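Local coordinates for protein endonuclease 8-like L720 (Acanthamoeba polyphaga mimivirus, PDB 4MB7) that belongs to the Fpg/Nei family, with a beta-rich N-terminal half, a helical H2TH domain and a bound zinc ion, at residues K43-G48 and M131-L136; K118-I123 and L172-F177; M137-S142 and Y148-S153. All coordinates share one frame; numbering follows the deposited sequence. Where two conformers were deposited one is given.

Following the chain from the N terminus, the first segment to take part lies on strand 40-47; 82 residues, about half of them strand, separate it from segment 131-136, where helix 126-136 packs on the sheet and closes contact 1. Within that span the loop 118-123 has already opened contact 2, so contacts 1 and 2 cross. Contact 3 is local, securing the connection between helices 126-136 and 148-161 after five intervening residues. It begins once contact 1 has closed and lies wholly inside the span of contact 2, which ends when 172-177 brings the H2TH turns to the loop between two strands. Asp-140 bonded to Gly-48 links contacts 3 and 1; Tyr-121 bonded to Asp-132 links 2 and 1.

Contact 1: K43-G48 and M131-L136; sequences KWWFAG and MDSIKL
Trp-45 and Ala-47, on an outermost strand of one of the antiparallel sheets in the N-terminal half, face Ser-133 and Leu-136 of helix 126-136, so this is a strand-on-helix packing. The short axes approach to 7.6 Å and make an angle of 70°, and the meeting is therefore made by a few residues where the elements cross. One hydrogen bond joins them: Trp-45 NE1 gives its proton to Ser-133 OG over 3.2 Å with an N-H...O angle of 160°, and the hydroxyl sits at the rim of the indole, almost in its plane. Trp-45 CG stands between the backbone N and the carbonyl carbon (chi1 73°), which turns the pyrrole N-H to the helix, while the ring also stacks on Tyr-52 of the adjoining strand. Further along, the methyl of Ala-47 fits close against the helix, with CB 3.5 Å from Ser-133 O and 4.2 Å from Leu-136 CB. A small residue suits this place, because here the helix backbone itself lies against the strand. Phe-46, between them, points the other way, to helix 5-13. Ser-133 OG is also bonded to the carbonyl of Ile-130, one turn earlier. The serine hydroxyl can thus accept from the indole while donating within its own helix, which fixes its rotation and satisfies a buried polar atom on both counts.

Contact 2: K118-I123 and L172-F177; sequences KTNYTI and LDQEYF. With SO4 (sulfate ion), chain E.
The side chains of Asn-120 and Gln-174 lie across one another with their amide planes 62° apart, too steep for a parallel stack, and the polar link between them runs through water. Contact is through the flank: Asn-120 OD1 lies 3.6 Å from Gln-174 CB, and Asn-120 ND2 is equally close to Gln-174 CG. Of the waters between the loops, one accepts from Asn-120 ND2 and donates to Gln-174 OE1, a second donates to both Asn-120 OD1 and Gln-174 O, and a third links Asn-120 O to Gln-174 N. The other proton of Asn-120 ND2 goes to O1 of a sulfate ion at 2.7 Å, nearly straight at 165°; Lys-49 holds the same ion, which probably came from the crystallisation liquor. Gln-174 is bent at chi2 (-56°), and its amide folds back on its own loop, where NE2 reaches Leu-172 O at 3.1 Å and Val-180 O, and OE1 takes the N-H of Gly-179. Glutamine, a donor and an acceptor at once, is well matched to such a turn. Beside this pair Tyr-121 offers its CB to Glu-175 CB at 3.9 Å, while its ring leads off to Asp-132, bonded through OH. An Asx turn, Asp-173 OD2 receiving Glu-175 N at 2.9 Å, shapes the partner loop. Segment 172-177, a loop that follows helix 167-171 and precedes helix 182-191, forms part of the turns of the helix-two-turns-helix motif that names the H2TH domain, which the loop between strands 116-118 and 123-125 meets through packing and bridging waters.

Contact 3: M137-S142 and Y148-S153; sequences MKYDLS and YNLFQS
With chi1 of -56°, CG of Tyr-139 lies beside its backbone N and the ring swings out to helix 148-161, where Leu-150 and Phe-151 meet it; Phe-151, its CG turned opposite the backbone N (chi1 171°), brings its ring beside the backbone of Tyr-139 and against Leu-141. Leu-150 comes to the edge of the tyrosine ring, near its plane, with CG 3.7 Å from Tyr-139 CE1. Its CD2 methyl touches Lys-138 CD at 3.6 Å: the extended aliphatic run of the lysine packs on the leucine, both residues being partly exposed. This loop joins helix 126-136 to helix 148-161 in the helical H2TH part of the protein. Deeper in, Phe-151 CD1 lies 3.7 Å from Tyr-139 O, and Leu-141 CD2 sits over one face of the phenylalanine ring, 4.4 Å from CZ. Apolar side chains suit this buried side, where Leu-141 also packs on Leu-215 and Ile-219 of helix 205-230. His-154 stacks on Tyr-139. Asp-140 points away from the helix: its OD1 accepts Ser-142 N, which makes an Asx turn, and also Ser-142 OG, each at 2.9 Å and from the same face, while OD2 takes the N-H of Gly-48.

Contact 1: K43-G48 and M131-L136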
loop_
_atom_site.group_PDB
_atom_site.type_symbol
_atom_site.label_atom_id
_atom_site.label_comp_id
_atom_site.label_asym_id
_atom_site.label_seq_id
_atom_site.Cartn_x
_atom_site.Cartn_y
_atom_site.Cartn_z
ATOM N N LYS A 43 2.296 9.135 -16.582
ATOM C CA LYS A 43 1.455 9.258 -15.396
ATOM C C LYS A 43 1.883 8.329 -14.258
ATOM O O LYS A 43 2.315 7.201 -14.492
ATOM C CB LYS A 43 -0.008 8.979 -15.767
ATOM C CG LYS A 43 -1.008 9.245 -14.656
ATOM N N TRP A 44 1.769 8.825 -13.028
ATOM C CA TRP A 44 1.892 7.997 -11.836
ATOM C C TRP A 44 0.520 7.888 -11.180
ATOM O O TRP A 44 -0.265 8.833 -11.213
ATOM C CB TRP A 44 2.833 8.636 -10.811
ATOM C CG TRP A 44 4.277 8.724 -11.189
ATOM C CD1 TRP A 44 4.892 9.753 -11.842
ATOM C CD2 TRP A 44 5.304 7.767 -10.891
ATOM N NE1 TRP A 44 6.233 9.488 -11.986
ATOM C CE2 TRP A 44 6.511 8.276 -11.410
ATOM C CE3 TRP A 44 5.316 6.526 -10.246
ATOM C CZ2 TRP A 44 7.718 7.585 -11.304
ATOM C CZ3 TRP A 44 6.515 5.843 -10.143
ATOM C CH2 TRP A 44 7.699 6.375 -10.667
ATOM N N TRP A 45 0.237 6.737 -10.580
ATOM C CA TRP A 45 -0.889 6.616 -9.661
ATOM C C TRP A 45 -0.649 5.462 -8.697
ATOM O O TRP A 45 0.276 4.673 -8.884
ATOM C CB TRP A 45 -2.233 6.478 -10.398
ATOM C CG TRP A 45 -2.486 5.150 -11.067
ATOM C CD1 TRP A 45 -3.294 4.144 -10.614
ATOM C CD2 TRP A 45 -1.959 4.702 -12.323
ATOM N NE1 TRP A 45 -3.289 3.094 -11.503
ATOM C CE2 TRP A 45 -2.478 3.412 -12.560
ATOM C CE3 TRP A 45 -1.089 5.263 -13.266
ATOM C CZ2 TRP A 45 -2.156 2.675 -13.700
ATOM C CZ3 TRP A 45 -0.772 4.529 -14.394
ATOM C CH2 TRP A 45 -1.304 3.250 -14.602
ATOM N N PHE A 46 -1.462 5.384 -7.651
ATOM C CA PHE A 46 -1.313 4.319 -6.671
ATOM C C PHE A 46 -2.668 3.816 -6.194
ATOM O O PHE A 46 -3.656 4.548 -6.206
ATOM C CB PHE A 46 -0.464 4.783 -5.480
ATOM C CG PHE A 46 -1.189 5.704 -4.534
ATOM C CD1 PHE A 46 -1.231 7.069 -4.769
ATOM C CD2 PHE A 46 -1.820 5.203 -3.404
ATOM C CE1 PHE A 46 -1.899 7.918 -3.900
ATOM C CE2 PHE A 46 -2.488 6.045 -2.534
ATOM C CZ PHE A 46 -2.529 7.403 -2.783
ATOM N N ALA A 47 -2.702 2.555 -5.781
ATOM C CA ALA A 47 -3.908 1.950 -5.243
ATOM C C ALA A 47 -3.494 0.879 -4.250
ATOM O O ALA A 47 -2.899 -0.128 -4.627
ATOM C CB ALA A 47 -4.745 1.352 -6.358
ATOM N N GLY A 48 -3.798 1.104 -2.977
ATOM C CA GLY A 48 -3.365 0.190 -1.938
ATOM C C GLY A 48 -1.855 0.151 -1.834
ATOM O O GLY A 48 -1.206 1.187 -1.697
ATOM N N MET A 131 -6.881 -2.183 -15.185
ATOM C CA MET A 131 -8.220 -1.608 -15.092
ATOM C C MET A 131 -8.739 -1.636 -13.656
ATOM O O MET A 131 -9.368 -0.684 -13.196
ATOM C CB MET A 131 -9.188 -2.353 -16.014
ATOM C CG MET A 131 -10.573 -1.729 -16.100
ATOM S SD MET A 131 -10.571 -0.098 -16.871
ATOM C CE MET A 131 -10.981 0.946 -15.475
ATOM N N ASP A 132 -8.469 -2.730 -12.950
ATOM C CA ASP A 132 -8.892 -2.860 -11.559
ATOM C C ASP A 132 -8.244 -1.818 -10.654
ATOM O O ASP A 132 -8.861 -1.354 -9.695
ATOM C CB ASP A 132 -8.565 -4.250 -11.021
ATOM C CG ASP A 132 -9.514 -5.316 -11.525
ATOM O OD1 ASP A 132 -10.526 -4.961 -12.161
ATOM O OD2 ASP A 132 -9.249 -6.509 -11.271
ATOM N N SER A 133 -6.998 -1.462 -10.954
ATOM C CA SER A 133 -6.262 -0.502 -10.134
ATOM C C SER A 133 -6.981 0.840 -10.090
ATOM O O SER A 133 -6.976 1.524 -9.066
ATOM C CB SER A 133 -4.833 -0.322 -10.654
ATOM O OG SER A 133 -4.818 0.359 -11.895
ATOM N N ILE A 134 -7.606 1.203 -11.206
ATOM C CA ILE A 134 -8.367 2.442 -11.299
ATOM C C ILE A 134 -9.580 2.406 -10.375
ATOM O O ILE A 134 -9.895 3.391 -9.709
ATOM C CB ILE A 134 -8.820 2.708 -12.751
ATOM C CG1 ILE A 134 -7.602 2.871 -13.664
ATOM C CG2 ILE A 134 -9.708 3.940 -12.824
ATOM C CD1 ILE A 134 -7.950 3.112 -15.118
ATOM N N LYS A 135 -10.249 1.257 -10.328
ATOM C CA LYS A 135 -11.417 1.082 -9.472
ATOM C C LYS A 135 -11.027 0.993 -7.998
ATOM O O LYS A 135 -11.731 1.508 -7.127
ATOM C CB LYS A 135 -12.195 -0.170 -9.885
ATOM C CG LYS A 135 -13.390 -0.486 -9.000
ATOM N N LEU A 136 -9.899 0.344 -7.727
ATOM C CA LEU A 136 -9.446 0.117 -6.358
ATOM C C LEU A 136 -9.007 1.390 -5.633
ATOM O O LEU A 136 -8.937 1.411 -4.403
ATOM C CB LEU A 136 -8.320 -0.922 -6.333
ATOM C CG LEU A 136 -8.768 -2.371 -6.527
ATOM C CD1 LEU A 136 -7.578 -3.287 -6.767
ATOM C CD2 LEU A 136 -9.569 -2.838 -5.320
#

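Contact 2: K118-I123 and L172-F177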
loop_
_atom_site.group_PDB
_atom_site.type_symbol
_atom_site.label_atom_id
_atom_site.label_comp_id
_atom_site.label_asym_id
_atom_site.label_seq_id
_atom_site.Cartn_x
_atom_site.Cartn_y
_atom_site.Cartn_z
ATOM N N LYS A 118 -1.248 -13.414 -10.985
ATOM C CA LYS A 118 -1.744 -13.357 -9.616
ATOM C C LYS A 118 -1.386 -12.030 -8.959
ATOM O O LYS A 118 -0.210 -11.699 -8.807
ATOM C CB LYS A 118 -1.176 -14.510 -8.791
ATOM C CG LYS A 118 -1.668 -14.541 -7.348
ATOM C CD LYS A 118 -0.942 -15.606 -6.540
ATOM C CE LYS A 118 -1.322 -15.536 -5.068
ATOM N NZ LYS A 118 -2.791 -15.654 -4.878
ATOM N N THR A 119 -2.410 -11.270 -8.581
ATOM C CA THR A 119 -2.214 -10.030 -7.840
ATOM C C THR A 119 -2.461 -10.312 -6.364
ATOM O O THR A 119 -2.747 -11.448 -5.991
ATOM C CB THR A 119 -3.170 -8.929 -8.318
ATOM O OG1 THR A 119 -4.503 -9.226 -7.881
ATOM C CG2 THR A 119 -3.145 -8.827 -9.835
ATOM N N ASN A 120 -2.365 -9.288 -5.519
ATOM C CA ASN A 120 -2.540 -9.497 -4.082
ATOM C C ASN A 120 -3.998 -9.635 -3.631
ATOM O O ASN A 120 -4.284 -9.646 -2.434
ATOM C CB ASN A 120 -1.794 -8.437 -3.253
ATOM C CG ASN A 120 -2.377 -7.036 -3.402
ATOM O OD1 ASN A 120 -3.395 -6.831 -4.062
ATOM N ND2 ASN A 120 -1.727 -6.062 -2.771
ATOM N N TYR A 121 -4.915 -9.745 -4.588
ATOM C CA TYR A 121 -6.329 -9.897 -4.257
ATOM C C TYR A 121 -7.059 -10.879 -5.176
ATOM O O TYR A 121 -8.140 -11.354 -4.835
ATOM C CB TYR A 121 -7.037 -8.534 -4.255
ATOM C CG TYR A 121 -6.994 -7.837 -5.591
ATOM C CD1 TYR A 121 -8.063 -7.918 -6.473
ATOM C CD2 TYR A 121 -5.877 -7.109 -5.977
ATOM C CE1 TYR A 121 -8.020 -7.288 -7.699
ATOM C CE2 TYR A 121 -5.824 -6.481 -7.198
ATOM C CZ TYR A 121 -6.896 -6.575 -8.055
ATOM O OH TYR A 121 -6.838 -5.951 -9.271
ATOM N N THR A 122 -6.475 -11.188 -6.332
ATOM C CA THR A 122 -7.134 -12.082 -7.287
ATOM C C THR A 122 -6.204 -12.669 -8.349
ATOM O O THR A 122 -4.998 -12.423 -8.350
ATOM C CB THR A 122 -8.285 -11.365 -8.029
ATOM O OG1 THR A 122 -9.101 -12.332 -8.698
ATOM C CG2 THR A 122 -7.733 -10.385 -9.056
ATOM N N ILE A 123 -6.792 -13.460 -9.242
ATOM C CA ILE A 123 -6.124 -13.915 -10.455
ATOM C C ILE A 123 -6.900 -13.381 -11.657
ATOM O O ILE A 123 -8.099 -13.623 -11.785
ATOM C CB ILE A 123 -6.057 -15.451 -10.527
ATOM C CG1 ILE A 123 -5.216 -16.001 -9.374
ATOM C CG2 ILE A 123 -5.487 -15.900 -11.864
ATOM C CD1 ILE A 123 -5.136 -17.512 -9.342
ATOM N N LEU A 172 -6.939 -7.289 6.392
ATOM C CA LEU A 172 -5.744 -7.364 5.560
ATOM C C LEU A 172 -6.074 -7.757 4.121
ATOM O O LEU A 172 -5.180 -7.875 3.283
ATOM C CB LEU A 172 -4.742 -8.347 6.162
ATOM C CG LEU A 172 -4.081 -7.903 7.467
ATOM C CD1 LEU A 172 -3.361 -9.066 8.130
ATOM C CD2 LEU A 172 -3.119 -6.756 7.201
ATOM N N ASP A 173 -7.358 -7.959 3.844
ATOM C CA ASP A 173 -7.810 -8.277 2.494
ATOM C C ASP A 173 -7.643 -7.050 1.604
ATOM O O ASP A 173 -8.282 -6.020 1.826
ATOM C CB ASP A 173 -9.274 -8.729 2.516
ATOM C CG ASP A 173 -9.708 -9.388 1.217
ATOM O OD1 ASP A 173 -10.296 -10.489 1.280
ATOM O OD2 ASP A 173 -9.475 -8.810 0.136
ATOM N N GLN A 174 -6.791 -7.168 0.589
ATOM C CA GLN A 174 -6.435 -6.024 -0.249
ATOM C C GLN A 174 -7.481 -5.689 -1.304
ATOM O O GLN A 174 -7.347 -4.701 -2.028
ATOM C CB GLN A 174 -5.063 -6.237 -0.896
ATOM C CG GLN A 174 -3.931 -6.267 0.112
ATOM C CD GLN A 174 -3.894 -5.015 0.969
ATOM O OE1 GLN A 174 -3.748 -3.905 0.459
ATOM N NE2 GLN A 174 -4.041 -5.188 2.278
ATOM N N GLU A 175 -8.521 -6.508 -1.394
ATOM C CA GLU A 175 -9.635 -6.199 -2.276
ATOM C C GLU A 175 -10.580 -5.213 -1.594
ATOM O O GLU A 175 -11.175 -4.355 -2.246
ATOM C CB GLU A 175 -10.387 -7.472 -2.666
ATOM C CG GLU A 175 -11.606 -7.223 -3.537
ATOM C CD GLU A 175 -12.253 -8.505 -4.019
ATOM O OE1 GLU A 175 -11.658 -9.585 -3.815
ATOM O OE2 GLU A 175 -13.355 -8.433 -4.604
ATOM N N TYR A 176 -10.695 -5.328 -0.275
ATOM C CA TYR A 176 -11.650 -4.523 0.486
ATOM C C TYR A 176 -10.999 -3.416 1.314
ATOM O O TYR A 176 -11.604 -2.370 1.546
ATOM C CB TYR A 176 -12.519 -5.425 1.364
ATOM C CG TYR A 176 -13.381 -6.361 0.551
ATOM C CD1 TYR A 176 -14.566 -5.917 -0.019
ATOM C CD2 TYR A 176 -13.000 -7.678 0.331
ATOM C CE1 TYR A 176 -15.352 -6.758 -0.776
ATOM C CE2 TYR A 176 -13.784 -8.530 -0.423
ATOM C CZ TYR A 176 -14.959 -8.064 -0.974
ATOM O OH TYR A 176 -15.746 -8.903 -1.727
ATOM N N PHE A 177 -9.767 -3.647 1.755
ATOM C CA PHE A 177 -9.008 -2.627 2.471
ATOM C C PHE A 177 -7.634 -2.410 1.840
ATOM O O PHE A 177 -6.612 -2.622 2.496
ATOM C CB PHE A 177 -8.844 -3.014 3.943
ATOM C CG PHE A 177 -10.140 -3.093 4.701
ATOM C CD1 PHE A 177 -10.846 -4.282 4.773
ATOM C CD2 PHE A 177 -10.648 -1.976 5.345
ATOM C CE1 PHE A 177 -12.038 -4.357 5.471
ATOM C CE2 PHE A 177 -11.841 -2.044 6.048
ATOM C CZ PHE A 177 -12.534 -3.237 6.110
HETATM S S SO4 E . 0.238 -7.615 0.067
HETATM O O1 SO4 E . 0.197 -6.639 -1.017
HETATM O O2 SO4 E . 1.623 -7.830 0.476
HETATM O O3 SO4 E . -0.532 -7.112 1.201
HETATM O O4 SO4 E . -0.336 -8.878 -0.388
HETATM O O HOH W 1 -3.048 -3.376 -2.013
HETATM O O HOH W 2 -4.873 -4.439 -3.931
HETATM O O HOH W 3 -5.376 -9.625 -0.099
HETATM O O HOH W 4 -8.498 -11.434 -1.724
#

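Contact 3: M137-S142 and Y148-S153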
loop_
_atom_site.group_PDB
_atom_site.type_symbol
_atom_site.label_atom_id
_atom_site.label_comp_id
_atom_site.label_asym_id
_atom_site.label_seq_id
_atom_site.Cartn_x
_atom_site.Cartn_y
_atom_site.Cartn_z
ATOM N N MET A 137 -8.716 2.444 -6.392
ATOM C CA MET A 137 -8.334 3.729 -5.805
ATOM C C MET A 137 -9.462 4.297 -4.952
ATOM O O MET A 137 -9.223 5.006 -3.974
ATOM C CB MET A 137 -7.972 4.741 -6.893
ATOM C CG MET A 137 -6.686 4.441 -7.641
ATOM S SD MET A 137 -6.284 5.766 -8.795
ATOM C CE MET A 137 -6.104 7.145 -7.672
ATOM N N LYS A 138 -10.694 3.980 -5.333
ATOM C CA LYS A 138 -11.870 4.475 -4.631
ATOM C C LYS A 138 -12.051 3.804 -3.270
ATOM O O LYS A 138 -12.791 4.302 -2.423
ATOM C CB LYS A 138 -13.124 4.267 -5.483
ATOM C CG LYS A 138 -13.088 4.971 -6.829
ATOM C CD LYS A 138 -14.388 4.760 -7.588
ATOM C CE LYS A 138 -14.389 5.501 -8.916
ATOM N NZ LYS A 138 -15.670 5.309 -9.655
ATOM N N TYR A 139 -11.370 2.679 -3.066
ATOM C CA TYR A 139 -11.497 1.919 -1.824
ATOM C C TYR A 139 -10.295 2.128 -0.911
ATOM O O TYR A 139 -10.267 1.632 0.216
ATOM C CB TYR A 139 -11.668 0.426 -2.125
ATOM C CG TYR A 139 -12.834 0.107 -3.034
ATOM C CD1 TYR A 139 -14.008 0.849 -2.981
ATOM C CD2 TYR A 139 -12.760 -0.935 -3.949
ATOM C CE1 TYR A 139 -15.075 0.560 -3.812
ATOM C CE2 TYR A 139 -13.821 -1.231 -4.785
ATOM C CZ TYR A 139 -14.976 -0.481 -4.713
ATOM O OH TYR A 139 -16.035 -0.773 -5.543
ATOM N N ASP A 140 -9.300 2.857 -1.411
ATOM C CA ASP A 140 -8.086 3.152 -0.661
ATOM C C ASP A 140 -8.357 4.302 0.304
ATOM O O ASP A 140 -8.597 5.431 -0.117
ATOM C CB ASP A 140 -6.955 3.522 -1.632
ATOM C CG ASP A 140 -5.597 3.667 -0.950
ATOM O OD1 ASP A 140 -5.534 4.049 0.239
ATOM O OD2 ASP A 140 -4.577 3.405 -1.621
ATOM N N LEU A 141 -8.303 4.003 1.598
ATOM C CA LEU A 141 -8.611 4.982 2.641
ATOM C C LEU A 141 -7.689 6.201 2.643
ATOM O O LEU A 141 -8.057 7.257 3.153
ATOM C CB LEU A 141 -8.592 4.312 4.016
ATOM C CG LEU A 141 -9.709 3.300 4.281
ATOM C CD1 LEU A 141 -9.398 2.477 5.516
ATOM C CD2 LEU A 141 -11.040 4.012 4.441
ATOM N N SER A 142 -6.495 6.058 2.075
ATOM C CA SER A 142 -5.536 7.159 2.049
ATOM C C SER A 142 -5.536 7.908 0.718
ATOM O O SER A 142 -4.874 8.935 0.581
ATOM C CB SER A 142 -4.125 6.649 2.345
ATOM O OG SER A 142 -3.603 5.937 1.237
ATOM N N TYR A 148 -16.492 7.352 -0.224
ATOM C CA TYR A 148 -17.125 6.814 0.980
ATOM C C TYR A 148 -18.315 5.906 0.684
ATOM O O TYR A 148 -18.365 4.769 1.152
ATOM C CB TYR A 148 -17.558 7.951 1.913
ATOM C CG TYR A 148 -18.216 7.476 3.191
ATOM C CD1 TYR A 148 -17.456 7.139 4.303
ATOM C CD2 TYR A 148 -19.600 7.364 3.285
ATOM C CE1 TYR A 148 -18.053 6.702 5.472
ATOM C CE2 TYR A 148 -20.205 6.928 4.450
ATOM C CZ TYR A 148 -19.427 6.599 5.540
ATOM O OH TYR A 148 -20.025 6.165 6.703
ATOM N N ASN A 149 -19.272 6.412 -0.088
ATOM C CA ASN A 149 -20.484 5.653 -0.386
ATOM C C ASN A 149 -20.217 4.349 -1.132
ATOM O O ASN A 149 -20.811 3.317 -0.820
ATOM C CB ASN A 149 -21.491 6.512 -1.154
ATOM C CG ASN A 149 -22.174 7.540 -0.269
ATOM O OD1 ASN A 149 -22.229 7.387 0.951
ATOM N ND2 ASN A 149 -22.705 8.590 -0.882
ATOM N N LEU A 150 -19.322 4.397 -2.112
ATOM C CA LEU A 150 -18.976 3.206 -2.877
ATOM C C LEU A 150 -18.184 2.215 -2.026
ATOM O O LEU A 150 -18.342 1.002 -2.165
ATOM C CB LEU A 150 -18.197 3.579 -4.140
ATOM C CG LEU A 150 -17.923 2.435 -5.118
ATOM C CD1 LEU A 150 -19.197 1.657 -5.405
ATOM C CD2 LEU A 150 -17.322 2.969 -6.408
ATOM N N PHE A 151 -17.338 2.738 -1.143
ATOM C CA PHE A 151 -16.557 1.897 -0.240
ATOM C C PHE A 151 -17.460 1.133 0.718
ATOM O O PHE A 151 -17.242 -0.049 0.979
ATOM C CB PHE A 151 -15.549 2.735 0.554
ATOM C CG PHE A 151 -14.867 1.977 1.662
ATOM C CD1 PHE A 151 -13.788 1.149 1.393
ATOM C CD2 PHE A 151 -15.304 2.094 2.974
ATOM C CE1 PHE A 151 -13.161 0.451 2.408
ATOM C CE2 PHE A 151 -14.683 1.396 3.992
ATOM C CZ PHE A 151 -13.608 0.574 3.708
ATOM N N GLN A 152 -18.470 1.817 1.244
ATOM C CA GLN A 152 -19.389 1.207 2.199
ATOM C C GLN A 152 -20.205 0.090 1.559
ATOM O O GLN A 152 -20.383 -0.972 2.153
ATOM C CB GLN A 152 -20.316 2.260 2.815
ATOM C CG GLN A 152 -19.615 3.218 3.765
ATOM C CD GLN A 152 -19.075 2.526 5.004
ATOM O OE1 GLN A 152 -19.539 1.449 5.381
ATOM N NE2 GLN A 152 -18.087 3.142 5.643
ATOM N N SER A 153 -20.695 0.335 0.348
ATOM C CA SER A 153 -21.454 -0.670 -0.389
ATOM C C SER A 153 -20.577 -1.881 -0.691
ATOM O O SER A 153 -21.004 -3.025 -0.543
ATOM C CB SER A 153 -21.990 -0.082 -1.695
ATOM O OG SER A 153 -22.752 1.088 -1.455
#